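Local coordinates for Glyco_hydro_cc domain-containing protein (Trichoderma gamsii, PDB 6UBD), which probably binds oligosaccharides of the beta-1,3-glucan type, as a member of subgroup VII of glycoside hydrolase family GH128, at residues 116-119 with 120-124; 124-127 with 128-132. One frame throughout, in Å; residues are numbered along the deposited sequence. Where two conformers were deposited one is given.

Contact 1 of 2, residues 116-119 with 120-124; sequences ADID and VNTGV
Asp119 and Thr122 meet through a single carboxylate oxygen. Asp119 OD1 accepts from Thr122 N at 2.8 Å, nearly in line with its own C-O bond and with an N-H...O angle of 162°. The hydroxyl of the same threonine donates to that oxygen as well: Thr122 OG1 lies 2.7 Å from Asp119 OD1, but above the carboxylate plane, 39° out of it. Two donors arriving from different directions should fix the rotation of the carboxylate. Its placement depends on the first torsion of Asp119, chi1 63°, which sets CG between the backbone N and the carbonyl carbon and lets OD1 turn back over the first helical turn. This is the N-cap of helix 120-136: a side-chain acceptor takes up an amide of the first turn that has no preceding helical carbonyl to meet. The backbone joins in at once, Gly123 N giving a nearly straight bond of 2.9 Å to Asp119 O. The second carboxylate oxygen is held through solvent, one water donating to Asp119 OD2 at 2.7 Å and accepting from Asn121 ND2. The partial positive charge at the helix start would probably favour the ionised carboxylate. The apolar side of the cap belongs to Ile118, whose CB lies 4.0 Å from Thr122 CG2, the two side chains crossing at a slant. Ile118 CD1 reaches further along the helix and rests 4.0 Å from Gly123 CA, while the carbonyl O of Ile118 accepts a hydrogen bond from Trp154 NE1 of helix 154-159.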
loop_
_atom_site.group_PDB
_atom_site.type_symbol
_atom_site.label_atom_id
_atom_site.label_comp_id
_atom_site.label_asym_id
_atom_site.label_seq_id
_atom_site.Cartn_x
_atom_site.Cartn_y
_atom_site.Cartn_z
ATOM N N ALA A 116 -1.622 10.626 7.730
ATOM C CA ALA A 116 -1.118 11.933 7.295
ATOM C C ALA A 116 -1.929 13.130 7.843
ATOM O O ALA A 116 -1.295 14.224 8.047
ATOM C CB ALA A 116 -1.047 11.983 5.787
ATOM N N ASP A 117 -3.243 13.049 8.061
ATOM C CA ASP A 117 -4.039 14.168 8.628
ATOM C C ASP A 117 -3.820 15.515 7.888
ATOM O O ASP A 117 -3.420 16.518 8.533
ATOM C CB ASP A 117 -3.753 14.310 10.136
ATOM C CG ASP A 117 -4.838 15.023 10.926
ATOM O OD1 ASP A 117 -5.903 15.217 10.340
ATOM O OD2 ASP A 117 -4.528 15.421 12.087
ATOM N N ILE A 118 -4.138 15.504 6.583
ATOM C CA ILE A 118 -4.085 16.782 5.818
ATOM C C ILE A 118 -5.406 16.955 5.077
ATOM O O ILE A 118 -5.978 15.935 4.571
ATOM C CB ILE A 118 -2.866 16.876 4.861
ATOM C CG1 ILE A 118 -2.741 15.692 3.876
ATOM C CG2 ILE A 118 -1.566 17.079 5.681
ATOM C CD1 ILE A 118 -1.642 15.894 2.809
ATOM N N ASP A 119 -5.804 18.219 4.876
ATOM C CA ASP A 119 -7.022 18.470 4.087
ATOM C C ASP A 119 -6.756 18.351 2.576
ATOM O O ASP A 119 -5.603 18.276 2.134
ATOM C CB ASP A 119 -7.706 19.751 4.511
ATOM C CG ASP A 119 -6.911 21.006 4.311
ATOM O OD1 ASP A 119 -6.000 21.012 3.473
ATOM O OD2 ASP A 119 -7.325 22.049 4.881
ATOM N N VAL A 120 -7.837 18.370 1.807
ATOM C CA VAL A 120 -7.757 18.245 0.330
ATOM C C VAL A 120 -6.951 19.383 -0.260
ATOM O O VAL A 120 -6.071 19.163 -1.131
ATOM C CB VAL A 120 -9.134 18.121 -0.325
ATOM C CG1 VAL A 120 -9.096 18.368 -1.833
ATOM C CG2 VAL A 120 -9.705 16.754 -0.016
ATOM N N ASN A 121 -7.154 20.640 0.211
ATOM C CA ASN A 121 -6.420 21.804 -0.304
ATOM C C ASN A 121 -4.906 21.581 -0.127
ATOM O O ASN A 121 -4.115 21.853 -1.065
ATOM C CB ASN A 121 -6.937 23.061 0.423
ATOM C CG ASN A 121 -6.199 24.327 0.089
ATOM O OD1 ASN A 121 -6.303 24.689 -1.040
ATOM N ND2 ASN A 121 -5.461 24.877 1.055
ATOM N N THR A 122 -4.490 21.170 1.067
ATOM C CA THR A 122 -3.066 20.918 1.341
ATOM C C THR A 122 -2.528 19.757 0.472
ATOM O O THR A 122 -1.445 19.841 -0.112
ATOM C CB THR A 122 -2.910 20.631 2.837
ATOM O OG1 THR A 122 -3.397 21.787 3.546
ATOM C CG2 THR A 122 -1.485 20.313 3.235
ATOM N N GLY A 123 -3.328 18.700 0.316
ATOM C CA GLY A 123 -2.986 17.616 -0.585
ATOM C C GLY A 123 -2.743 18.007 -2.031
ATOM O O GLY A 123 -1.816 17.528 -2.664
ATOM N N VAL A 124 -3.640 18.839 -2.545
ATOM C CA VAL A 124 -3.489 19.316 -3.950
ATOM C C VAL A 124 -2.160 20.081 -4.150
ATOM O O VAL A 124 -1.414 19.805 -5.125
ATOM C CB VAL A 124 -4.656 20.251 -4.338
ATOM C CG1 VAL A 124 -4.386 20.994 -5.626
ATOM C CG2 VAL A 124 -5.980 19.456 -4.386
HETATM O O HOH W 1 -6.316 24.285 3.875
#

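Contact 2 of 2, residues 124-127 with 128-132; sequences VSLW and NSLIA
Trp127 O takes two backbone bonds, from Ile131 N at 2.9 Å and from Ala132 N at 2.8 Å. The donors come from opposite faces of the carbonyl plane, and the Ala132 bond is much the straighter, 172° at the hydrogen. Ile131 N keeps the ordinary reach of four residues, as do Asn128 N, Ser129 N and Leu130 N to the carbonyls of Val124, Ser125 and Leu126, whereas Ala132 N reaches back five, in keeping with the wider, pi-type turn at 128-131. The first torsion of Trp127, with CG trans to the backbone N, carries the indole to where Ile131 CG2 sits over its six-membered ring, 3.7 Å from the centroid and 5° off the normal, a CH-pi contact. Asn128 OD1 lies at the indole edge, 3.7 Å from Trp127 CD1. The polar ends are satisfied by the loop after helix 154-159: Trp127 NE1 donates to Lys165 O, Asn128 OD1 accepts from Thr164 N, and Asn128 ND2 donates to Gln162 O. An alanine in place of Trp127 would probably leave Lys165 O without this donor and open a gap under Ile131. Trp127 and Ile131 also touch Leu141 of strand 140-142, whereas Leu130 packs against Leu88 and Phe91 of helix 82-92.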
loop_
_atom_site.group_PDB
_atom_site.type_symbol
_atom_site.label_atom_id
_atom_site.label_comp_id
_atom_site.label_asym_id
_atom_site.label_seq_id
_atom_site.Cartn_x
_atom_site.Cartn_y
_atom_site.Cartn_z
ATOM N N VAL A 124 -3.640 18.839 -2.545
ATOM C CA VAL A 124 -3.489 19.316 -3.950
ATOM C C VAL A 124 -2.160 20.081 -4.150
ATOM O O VAL A 124 -1.414 19.805 -5.125
ATOM C CB VAL A 124 -4.656 20.251 -4.338
ATOM C CG1 VAL A 124 -4.386 20.994 -5.626
ATOM C CG2 VAL A 124 -5.980 19.456 -4.386
ATOM N N SER A 125 -1.808 20.923 -3.168
ATOM C CA SER A 125 -0.576 21.730 -3.288
ATOM C C SER A 125 0.663 20.828 -3.278
ATOM O O SER A 125 1.587 20.973 -4.131
ATOM C CB SER A 125 -0.485 22.740 -2.162
ATOM O OG SER A 125 0.698 23.548 -2.286
ATOM N N LEU A 126 0.678 19.822 -2.392
ATOM C CA LEU A 126 1.830 18.870 -2.308
ATOM C C LEU A 126 1.873 18.006 -3.557
ATOM O O LEU A 126 2.977 17.748 -4.098
ATOM C CB LEU A 126 1.701 18.000 -1.057
ATOM C CG LEU A 126 1.890 18.701 0.283
ATOM C CD1 LEU A 126 1.201 17.914 1.399
ATOM C CD2 LEU A 126 3.390 18.899 0.567
ATOM N N TRP A 127 0.734 17.534 -4.017
ATOM C CA TRP A 127 0.681 16.653 -5.204
ATOM C C TRP A 127 1.237 17.429 -6.404
ATOM O O TRP A 127 2.158 16.924 -7.115
ATOM C CB TRP A 127 -0.761 16.181 -5.476
ATOM C CG TRP A 127 -0.892 15.280 -6.662
ATOM C CD1 TRP A 127 -1.049 15.614 -7.978
ATOM C CD2 TRP A 127 -0.858 13.838 -6.660
ATOM N NE1 TRP A 127 -1.097 14.503 -8.799
ATOM C CE2 TRP A 127 -1.064 13.394 -7.980
ATOM C CE3 TRP A 127 -0.813 12.862 -5.640
ATOM C CZ2 TRP A 127 -1.055 12.026 -8.327
ATOM C CZ3 TRP A 127 -0.805 11.493 -5.973
ATOM C CH2 TRP A 127 -0.957 11.095 -7.305
ATOM N N ASN A 128 0.733 18.643 -6.672
ATOM C CA ASN A 128 1.170 19.379 -7.866
ATOM C C ASN A 128 2.635 19.793 -7.716
ATOM O O ASN A 128 3.369 19.875 -8.751
ATOM C CB ASN A 128 0.268 20.612 -8.112
ATOM C CG ASN A 128 -1.100 20.250 -8.656
ATOM O OD1 ASN A 128 -1.279 19.124 -9.169
ATOM N ND2 ASN A 128 -2.049 21.188 -8.487
ATOM N N SER A 129 3.126 20.128 -6.523
ATOM C CA SER A 129 4.522 20.656 -6.382
ATOM C C SER A 129 5.552 19.524 -6.472
ATOM O O SER A 129 6.651 19.732 -7.007
ATOM C CB SER A 129 4.635 21.311 -5.009
ATOM O OG SER A 129 5.950 21.741 -4.695
ATOM N N LEU A 130 5.258 18.340 -5.854
ATOM C CA LEU A 130 6.245 17.245 -5.646
ATOM C C LEU A 130 5.938 15.932 -6.392
ATOM O O LEU A 130 6.921 15.274 -6.804
ATOM C CB LEU A 130 6.421 17.008 -4.154
ATOM C CG LEU A 130 6.973 18.149 -3.321
ATOM C CD1 LEU A 130 6.945 17.882 -1.842
ATOM C CD2 LEU A 130 8.388 18.469 -3.735
ATOM N N ILE A 131 4.668 15.559 -6.545
ATOM C CA ILE A 131 4.375 14.214 -7.122
ATOM C C ILE A 131 4.146 14.300 -8.624
ATOM O O ILE A 131 4.813 13.565 -9.386
ATOM C CB ILE A 131 3.162 13.582 -6.387
ATOM C CG1 ILE A 131 3.486 13.422 -4.891
ATOM C CG2 ILE A 131 2.774 12.258 -7.087
ATOM C CD1 ILE A 131 2.395 12.879 -4.033
ATOM N N ALA A 132 3.330 15.257 -9.102
ATOM C CA ALA A 132 3.090 15.357 -10.555
ATOM C C ALA A 132 4.379 15.544 -11.376
ATOM O O ALA A 132 4.475 14.896 -12.415
ATOM C CB ALA A 132 2.062 16.403 -10.883
#

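Both contacts belong to helix 120-136 and share Val124, with centres about 11 Å apart. Contact 1 is a surface contact at the start of the helix, where the loop after strand 100-102 runs into it; its chemistry is mainly polar, a carboxylate capping the helix end, with a water bridging it to Asn121. Contact 2 is partly buried, and its distinctive chemistry is an aromatic-aliphatic face whose polar ends are tied to a neighbouring loop. It lies within the beta-alpha-beta unit of strand 100-102, helix 120-136 and strand 140-142. The two touch directly where Ile118 CD1 packs 3.8 Å from Leu126 CD1, joining the apolar side of the cap to the next turns.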